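Local coordinates for tudor and KH domain-containing protein homolog (Bombyx mori, PDB 5VQH), which uses its extended Tudor domain to recognise symmetrically dimethylated arginines of the Piwi proteins Siwi and Ago3, and takes part in primary piRNA biogenesis and transposon silencing, at residues A[186-191]-A[212-217]; A[73-78]-A[92-97]. All blocks are in the same frame, centred on the assembly; numbering follows the deposited sequence.

Contact 1 (A[186-191]-A[212-217])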
ATOM      1  N   LYS A 186       3.530 -13.839   0.978  1.00 36.55           N
ATOM      2  CA  LYS A 186       2.840 -14.883   1.718  1.00 40.25           C
ATOM      3  C   LYS A 186       1.303 -14.684   1.677  1.00 37.65           C
ATOM      4  O   LYS A 186       0.766 -13.714   2.231  1.00 37.39           O
ATOM      5  CB  LYS A 186       3.307 -14.888   3.161  1.00 43.90           C
ATOM      6  CG  LYS A 186       2.461 -15.739   4.097  1.00 45.26           C
ATOM      7  CD  LYS A 186       2.646 -17.215   3.779  1.00 48.14           C
ATOM      8  CE  LYS A 186       2.219 -18.105   4.941  1.00 50.40           C
ATOM      9  NZ  LYS A 186       2.830 -19.450   4.798  1.00 50.12           N
ATOM     10  N   ALA A 187       0.614 -15.604   1.011  1.00 33.24           N
ATOM     11  CA  ALA A 187      -0.826 -15.563   0.896  1.00 33.87           C
ATOM     12  C   ALA A 187      -1.498 -15.809   2.250  1.00 35.00           C
ATOM     13  O   ALA A 187      -1.082 -16.677   3.017  1.00 39.03           O
ATOM     14  CB  ALA A 187      -1.274 -16.598  -0.092  1.00 33.17           C
ATOM     15  N   LEU A 188      -2.500 -15.011   2.558  1.00 33.14           N
ATOM     16  CA  LEU A 188      -3.228 -15.133   3.811  1.00 35.09           C
ATOM     17  C   LEU A 188      -4.707 -15.079   3.496  1.00 35.86           C
ATOM     18  O   LEU A 188      -5.077 -14.622   2.421  1.00 38.85           O
ATOM     19  CB  LEU A 188      -2.899 -13.972   4.748  1.00 33.48           C
ATOM     20  CG  LEU A 188      -1.497 -13.891   5.342  1.00 32.98           C
ATOM     21  CD1 LEU A 188      -1.338 -12.592   6.075  1.00 33.10           C
ATOM     22  CD2 LEU A 188      -1.266 -15.039   6.317  1.00 34.83           C
ATOM     23  N   VAL A 189      -5.533 -15.523   4.436  1.00 33.08           N
ATOM     24  CA  VAL A 189      -6.960 -15.453   4.302  1.00 31.78           C
ATOM     25  C   VAL A 189      -7.433 -14.235   5.022  1.00 30.66           C
ATOM     26  O   VAL A 189      -7.031 -14.009   6.148  1.00 34.12           O
ATOM     27  CB  VAL A 189      -7.615 -16.725   4.852  1.00 33.25           C
ATOM     28  CG1 VAL A 189      -9.139 -16.643   4.836  1.00 34.16           C
ATOM     29  CG2 VAL A 189      -7.184 -17.879   3.963  1.00 32.88           C
ATOM     30  N   SER A 190      -8.273 -13.444   4.352  1.00 30.71           N
ATOM     31  CA  SER A 190      -8.829 -12.209   4.886  1.00 29.12           C
ATOM     32  C   SER A 190     -10.334 -12.251   5.012  1.00 32.09           C
ATOM     33  O   SER A 190     -11.014 -12.501   4.030  1.00 35.02           O
ATOM     34  CB  SER A 190      -8.506 -11.073   3.935  1.00 26.94           C
ATOM     35  OG  SER A 190      -9.224  -9.929   4.339  1.00 26.35           O
ATOM     36  N   ARG A 191     -10.872 -11.967   6.188  1.00 35.36           N
ATOM     37  CA  ARG A 191     -12.317 -11.901   6.373  1.00 37.61           C
ATOM     38  C   ARG A 191     -12.621 -10.504   6.738  1.00 36.06           C
ATOM     39  O   ARG A 191     -12.039  -9.987   7.662  1.00 41.53           O
ATOM     40  CB  ARG A 191     -12.816 -12.779   7.532  1.00 42.83           C
ATOM     41  CG  ARG A 191     -12.411 -14.240   7.446  1.00 53.05           C
ATOM     42  CD  ARG A 191     -13.068 -15.175   8.485  1.00 58.54           C
ATOM     43  NE  ARG A 191     -12.087 -16.232   8.775  1.00 65.17           N
ATOM     44  CZ  ARG A 191     -11.845 -17.320   8.033  1.00 63.99           C
ATOM     45  NH1 ARG A 191     -12.583 -17.609   6.950  1.00 66.20           N
ATOM     46  NH2 ARG A 191     -10.862 -18.145   8.403  1.00 59.31           N
ATOM     47  N   ILE A 212     -10.433  -5.939   8.654  1.00 33.23           N
ATOM     48  CA  ILE A 212     -10.352  -7.339   8.308  1.00 32.04           C
ATOM     49  C   ILE A 212      -9.617  -8.091   9.370  1.00 33.37           C
ATOM     50  O   ILE A 212      -8.904  -7.492  10.172  1.00 32.03           O
ATOM     51  CB  ILE A 212      -9.569  -7.573   7.031  1.00 29.41           C
ATOM     52  CG1 ILE A 212      -8.123  -7.237   7.240  1.00 31.50           C
ATOM     53  CG2 ILE A 212     -10.123  -6.728   5.928  1.00 30.85           C
ATOM     54  CD1 ILE A 212      -7.354  -7.283   5.946  1.00 35.72           C
ATOM     55  N   LYS A 213      -9.786  -9.411   9.347  1.00 32.21           N
ATOM     56  CA  LYS A 213      -8.996 -10.304  10.152  1.00 33.06           C
ATOM     57  C   LYS A 213      -8.185 -11.157   9.205  1.00 32.08           C
ATOM     58  O   LYS A 213      -8.666 -11.557   8.149  1.00 32.77           O
ATOM     59  CB  LYS A 213      -9.881 -11.162  11.053  1.00 34.53           C
ATOM     60  CG  LYS A 213     -10.572 -10.328  12.112  1.00 38.91           C
ATOM     61  CD  LYS A 213     -11.316 -11.168  13.139  1.00 43.84           C
ATOM     62  CE  LYS A 213     -12.068 -10.244  14.091  1.00 47.64           C
ATOM     63  NZ  LYS A 213     -12.877 -10.928  15.147  1.00 48.24           N
ATOM     64  N   LEU A 214      -6.956 -11.446   9.589  1.00 28.56           N
ATOM     65  CA  LEU A 214      -6.088 -12.155   8.730  1.00 29.89           C
ATOM     66  C   LEU A 214      -5.702 -13.497   9.317  1.00 31.00           C
ATOM     67  O   LEU A 214      -5.367 -13.588  10.498  1.00 29.95           O
ATOM     68  CB  LEU A 214      -4.840 -11.317   8.514  1.00 30.69           C
ATOM     69  CG  LEU A 214      -4.958 -10.112   7.595  1.00 30.32           C
ATOM     70  CD1 LEU A 214      -3.718  -9.259   7.766  1.00 29.11           C
ATOM     71  CD2 LEU A 214      -5.046 -10.602   6.165  1.00 32.05           C
ATOM     72  N   PHE A 215      -5.685 -14.529   8.472  1.00 31.17           N
ATOM     73  CA  PHE A 215      -5.383 -15.871   8.929  1.00 30.67           C
ATOM     74  C   PHE A 215      -4.308 -16.513   8.069  1.00 32.97           C
ATOM     75  O   PHE A 215      -4.344 -16.416   6.862  1.00 35.68           O
ATOM     76  CB  PHE A 215      -6.654 -16.696   8.935  1.00 28.33           C
ATOM     77  CG  PHE A 215      -7.777 -16.080   9.758  1.00 28.23           C
ATOM     78  CD1 PHE A 215      -7.947 -16.409  11.088  1.00 27.69           C
ATOM     79  CD2 PHE A 215      -8.668 -15.184   9.191  1.00 28.16           C
ATOM     80  CE1 PHE A 215      -8.961 -15.873  11.840  1.00 27.06           C
ATOM     81  CE2 PHE A 215      -9.681 -14.627   9.934  1.00 28.06           C
ATOM     82  CZ  PHE A 215      -9.832 -14.977  11.263  1.00 29.36           C
ATOM     83  N   ASP A 216      -3.327 -17.138   8.711  1.00 36.84           N
ATOM     84  CA  ASP A 216      -2.292 -17.927   8.022  1.00 41.67           C
ATOM     85  C   ASP A 216      -2.774 -19.355   8.093  1.00 41.95           C
ATOM     86  O   ASP A 216      -2.533 -20.037   9.085  1.00 43.77           O
ATOM     87  CB  ASP A 216      -0.934 -17.778   8.725  1.00 44.05           C
ATOM     88  CG  ASP A 216       0.221 -18.422   7.968  1.00 49.86           C
ATOM     89  OD1 ASP A 216      -0.026 -19.156   6.982  1.00 48.80           O
ATOM     90  OD2 ASP A 216       1.394 -18.201   8.396  1.00 54.55           O
ATOM     91  N   VAL A 217      -3.494 -19.784   7.054  1.00 43.31           N
ATOM     92  CA  VAL A 217      -4.229 -21.034   7.079  1.00 44.94           C
ATOM     93  C   VAL A 217      -3.319 -22.169   6.688  1.00 46.93           C
ATOM     94  O   VAL A 217      -2.463 -22.009   5.858  1.00 44.32           O
ATOM     95  CB  VAL A 217      -5.438 -21.009   6.132  1.00 46.88           C
ATOM     96  CG1 VAL A 217      -6.334 -22.218   6.353  1.00 48.23           C
ATOM     97  CG2 VAL A 217      -6.274 -19.779   6.376  1.00 47.83           C
TER
HETATM   98  O   HOH W   1      -2.515 -18.507   4.374  1.00 39.73           O
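Val-189 and Phe-215 face each other as a hydrogen-bonded pair in an antiparallel beta hairpin, strands 187-198 and 207-217, within the mixed sheet of the staphylococcal nuclease-like part of an extended Tudor domain. The backbone ladder is regular: Val-189 N reaches Phe-215 O at 2.8 Å, and Arg-191 N reaches Lys-213 O at 3.0 Å, each bond being returned by its partner strand. Between them Ser-190 pairs with Leu-214 without such bonds.

Charge and aromatic surface meet on the Val-189 face. Arg-191 CG lies beside the backbone N (chi1 -55°), and a bend at chi3 folds the guanidinium over the Phe-215 ring, giving a cation-pi contact with CZ 4.3 Å from the ring centroid. The two planes stand 51° apart, and NH2, the atom over the ring face, is also salt-bridged to Glu-222. With an alanine here, Phe-215 would probably lose its cationic cover and Glu-222 its charged mate.

A second charged contact, at the open end of the hairpin, is a long salt bridge: Lys-186 NZ lies 3.6 Å from Asp-216 OD1.

On the face of Ser-190 and Leu-214 the packing is mainly apolar: Leu-188 CD1 approaches Leu-214 CD2 at 4.2 Å, and the Ser-190 hydroxyl lies against Ile-212, OG 3.6 Å from CD1. Beyond the last direct bond, one water donates to Ala-187 O at 2.7 Å and accepts from Val-217 N.

Contact 2 (A[73-78]-A[92-97])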
ATOM      1  N   VAL A  73       4.988  19.167 -11.957  1.00 35.88           N
ATOM      2  CA  VAL A  73       4.456  18.111 -11.141  1.00 31.97           C
ATOM      3  C   VAL A  73       3.498  18.660 -10.093  1.00 33.49           C
ATOM      4  O   VAL A  73       3.753  19.692  -9.494  1.00 32.87           O
ATOM      5  CB  VAL A  73       5.567  17.294 -10.487  1.00 34.41           C
ATOM      6  CG1 VAL A  73       6.442  18.119  -9.578  1.00 36.38           C
ATOM      7  CG2 VAL A  73       4.988  16.124  -9.719  1.00 35.65           C
ATOM      8  N   SER A  74       2.382  17.956  -9.905  1.00 33.89           N
ATOM      9  CA  SER A  74       1.287  18.387  -9.044  1.00 37.75           C
ATOM     10  C   SER A  74       0.966  17.329  -7.988  1.00 34.67           C
ATOM     11  O   SER A  74       1.166  16.155  -8.189  1.00 34.90           O
ATOM     12  CB  SER A  74       0.027  18.663  -9.868  1.00 40.58           C
ATOM     13  OG  SER A  74       0.379  18.992 -11.196  1.00 46.72           O
ATOM     14  N   VAL A  75       0.480  17.771  -6.847  1.00 32.97           N
ATOM     15  CA  VAL A  75       0.067  16.858  -5.838  1.00 32.97           C
ATOM     16  C   VAL A  75      -1.121  16.129  -6.416  1.00 31.31           C
ATOM     17  O   VAL A  75      -1.947  16.717  -7.102  1.00 30.19           O
ATOM     18  CB  VAL A  75      -0.259  17.608  -4.538  1.00 36.31           C
ATOM     19  CG1 VAL A  75      -1.301  16.909  -3.704  1.00 36.39           C
ATOM     20  CG2 VAL A  75       1.008  17.756  -3.731  1.00 39.10           C
ATOM     21  N   GLY A  76      -1.175  14.828  -6.159  1.00 29.97           N
ATOM     22  CA  GLY A  76      -2.260  14.000  -6.637  1.00 28.86           C
ATOM     23  C   GLY A  76      -1.977  13.440  -7.999  1.00 28.16           C
ATOM     24  O   GLY A  76      -2.761  12.666  -8.504  1.00 28.91           O
ATOM     25  N   GLN A  77      -0.851  13.822  -8.601  1.00 30.17           N
ATOM     26  CA  GLN A  77      -0.500  13.363  -9.946  1.00 29.38           C
ATOM     27  C   GLN A  77       0.064  11.964  -9.903  1.00 29.66           C
ATOM     28  O   GLN A  77       0.886  11.661  -9.062  1.00 25.72           O
ATOM     29  CB  GLN A  77       0.546  14.262 -10.543  1.00 30.36           C
ATOM     30  CG  GLN A  77       0.883  13.989 -12.005  1.00 34.79           C
ATOM     31  CD  GLN A  77       1.829  15.045 -12.601  1.00 37.45           C
ATOM     32  OE1 GLN A  77       1.968  16.124 -12.067  1.00 41.19           O
ATOM     33  NE2 GLN A  77       2.478  14.723 -13.715  1.00 42.11           N
ATOM     34  N   VAL A  78      -0.347  11.129 -10.854  1.00 30.98           N
ATOM     35  CA  VAL A  78       0.234   9.789 -11.022  1.00 29.77           C
ATOM     36  C   VAL A  78       1.425   9.814 -11.987  1.00 30.45           C
ATOM     37  O   VAL A  78       1.303  10.294 -13.117  1.00 32.25           O
ATOM     38  CB  VAL A  78      -0.812   8.788 -11.519  1.00 28.13           C
ATOM     39  CG1 VAL A  78      -0.208   7.414 -11.689  1.00 26.70           C
ATOM     40  CG2 VAL A  78      -2.022   8.768 -10.589  1.00 28.92           C
ATOM     41  N   ALA A  92       3.280   5.650  -8.908  1.00 27.50           N
ATOM     42  CA  ALA A  92       3.095   6.290  -7.621  1.00 26.93           C
ATOM     43  C   ALA A  92       2.266   7.555  -7.781  1.00 29.83           C
ATOM     44  O   ALA A  92       2.207   8.134  -8.863  1.00 28.79           O
ATOM     45  CB  ALA A  92       4.434   6.631  -7.054  1.00 25.96           C
ATOM     46  N   ARG A  93       1.644   7.991  -6.692  1.00 29.88           N
ATOM     47  CA  ARG A  93       0.880   9.232  -6.665  1.00 28.09           C
ATOM     48  C   ARG A  93       1.637  10.222  -5.770  1.00 28.16           C
ATOM     49  O   ARG A  93       2.013   9.883  -4.669  1.00 27.21           O
ATOM     50  CB  ARG A  93      -0.522   8.968  -6.115  1.00 28.05           C
ATOM     51  CG  ARG A  93      -1.468  10.150  -6.183  1.00 29.63           C
ATOM     52  CD  ARG A  93      -2.786   9.889  -5.456  1.00 31.07           C
ATOM     53  NE  ARG A  93      -3.632   8.867  -6.113  1.00 35.56           N
ATOM     54  CZ  ARG A  93      -4.253   8.994  -7.301  1.00 34.56           C
ATOM     55  NH1 ARG A  93      -4.152  10.090  -8.060  1.00 32.04           N
ATOM     56  NH2 ARG A  93      -4.974   7.988  -7.752  1.00 36.85           N
ATOM     57  N   VAL A  94       1.853  11.440  -6.248  1.00 26.72           N
ATOM     58  CA  VAL A  94       2.526  12.449  -5.478  1.00 26.89           C
ATOM     59  C   VAL A  94       1.599  12.851  -4.351  1.00 28.30           C
ATOM     60  O   VAL A  94       0.499  13.352  -4.613  1.00 30.51           O
ATOM     61  CB  VAL A  94       2.871  13.658  -6.377  1.00 29.26           C
ATOM     62  CG1 VAL A  94       3.490  14.769  -5.554  1.00 29.25           C
ATOM     63  CG2 VAL A  94       3.865  13.231  -7.479  1.00 27.56           C
ATOM     64  N   HIS A  95       1.995  12.612  -3.102  1.00 27.16           N
ATOM     65  CA  HIS A  95       1.137  12.952  -1.977  1.00 30.38           C
ATOM     66  C   HIS A  95       1.435  14.338  -1.439  1.00 31.93           C
ATOM     67  O   HIS A  95       0.533  15.057  -1.016  1.00 31.54           O
ATOM     68  CB  HIS A  95       1.257  11.927  -0.859  1.00 36.79           C
ATOM     69  CG  HIS A  95       0.597  12.350   0.421  1.00 43.44           C
ATOM     70  ND1 HIS A  95       1.298  12.909   1.480  1.00 50.06           N
ATOM     71  CD2 HIS A  95      -0.704  12.325   0.806  1.00 46.73           C
ATOM     72  CE1 HIS A  95       0.458  13.200   2.460  1.00 50.95           C
ATOM     73  NE2 HIS A  95      -0.761  12.843   2.081  1.00 50.09           N
ATOM     74  N   ASP A  96       2.704  14.720  -1.458  1.00 33.43           N
ATOM     75  CA  ASP A  96       3.080  16.054  -1.059  1.00 37.10           C
ATOM     76  C   ASP A  96       4.435  16.431  -1.653  1.00 34.90           C
ATOM     77  O   ASP A  96       5.161  15.572  -2.123  1.00 35.58           O
ATOM     78  CB  ASP A  96       3.143  16.098   0.463  1.00 42.81           C
ATOM     79  CG  ASP A  96       3.174  17.489   0.991  1.00 49.61           C
ATOM     80  OD1 ASP A  96       2.935  18.431   0.179  1.00 52.24           O
ATOM     81  OD2 ASP A  96       3.457  17.627   2.207  1.00 55.44           O
ATOM     82  N   ILE A  97       4.750  17.714  -1.647  1.00 32.80           N
ATOM     83  CA  ILE A  97       6.050  18.196  -2.071  1.00 34.02           C
ATOM     84  C   ILE A  97       6.646  19.039  -0.955  1.00 36.37           C
ATOM     85  O   ILE A  97       5.979  19.920  -0.423  1.00 34.22           O
ATOM     86  CB  ILE A  97       5.930  19.042  -3.328  1.00 35.63           C
ATOM     87  CG1 ILE A  97       5.421  18.176  -4.459  1.00 39.37           C
ATOM     88  CG2 ILE A  97       7.284  19.618  -3.747  1.00 37.01           C
ATOM     89  CD1 ILE A  97       5.007  18.988  -5.672  1.00 44.87           C
TER
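Val-94 points into the curve of segment 73-78, and its two methyls part around the turn. CG2 meets Val-73 CG2 at 3.8 Å, the two side chains crossing at about a right angle, whereas CG1 turns to Val-75 CG2. Its CB sits 3.5 Å from Ser-74 O, the carbonyl that closes the type II turn by accepting Gln-77 N. Farther along, Val-73 CG1 and Ile-97 CD1 extend this apolar patch.

Arg-93 reaches the Gly-76 end of the turn. CG leaves trans to the main-chain N (chi1 -173°), and the chain then bends at chi3 (-68°), bringing NH1 to within 3.0 Å of Gly-76 O. That oxygen lies in the guanidinium plane, although the donor is tilted 30° from the carbonyl plane. Val-78 CG2 sits over one face of the guanidinium, 3.6 Å from NH1.

Backbone bonds secure both flanks, Gly-76 N to Val-94 O at 2.7 Å and Val-94 N to Gln-77 O at 3.0 Å. Within the turn, Gln-77 OE1 accepts Ser-74 N. The positive phi of Gly-76 suits the third position of a type II turn, here leading into strand 78-82, which pairs with strand 89-98 in the antiparallel beta barrel of the Tudor fold.

How the contacts relate
The two contacts illustrate how an extended Tudor domain is built from two beta modules. Contact 2 comes first along the chain and closes before contact 1 opens; it belongs to the five-stranded antiparallel Tudor sheet, whereas contact 1 lies in the mixed sheet of the staphylococcal nuclease-like part. Their centres are 32 Å apart on opposite sides of the chain's centre, and their nearest atoms are about 20 Å apart. Residues of both modules line the pocket of the bound dimethylarginine: Phe-83, Tyr-90, Tyr-113 and Tyr-116 come from the Tudor side, and Ser-28 from strand 23-30, which pairs with strand 187-198 of contact 1. Neither contact lines the pocket; each joins neighbouring parts of one module.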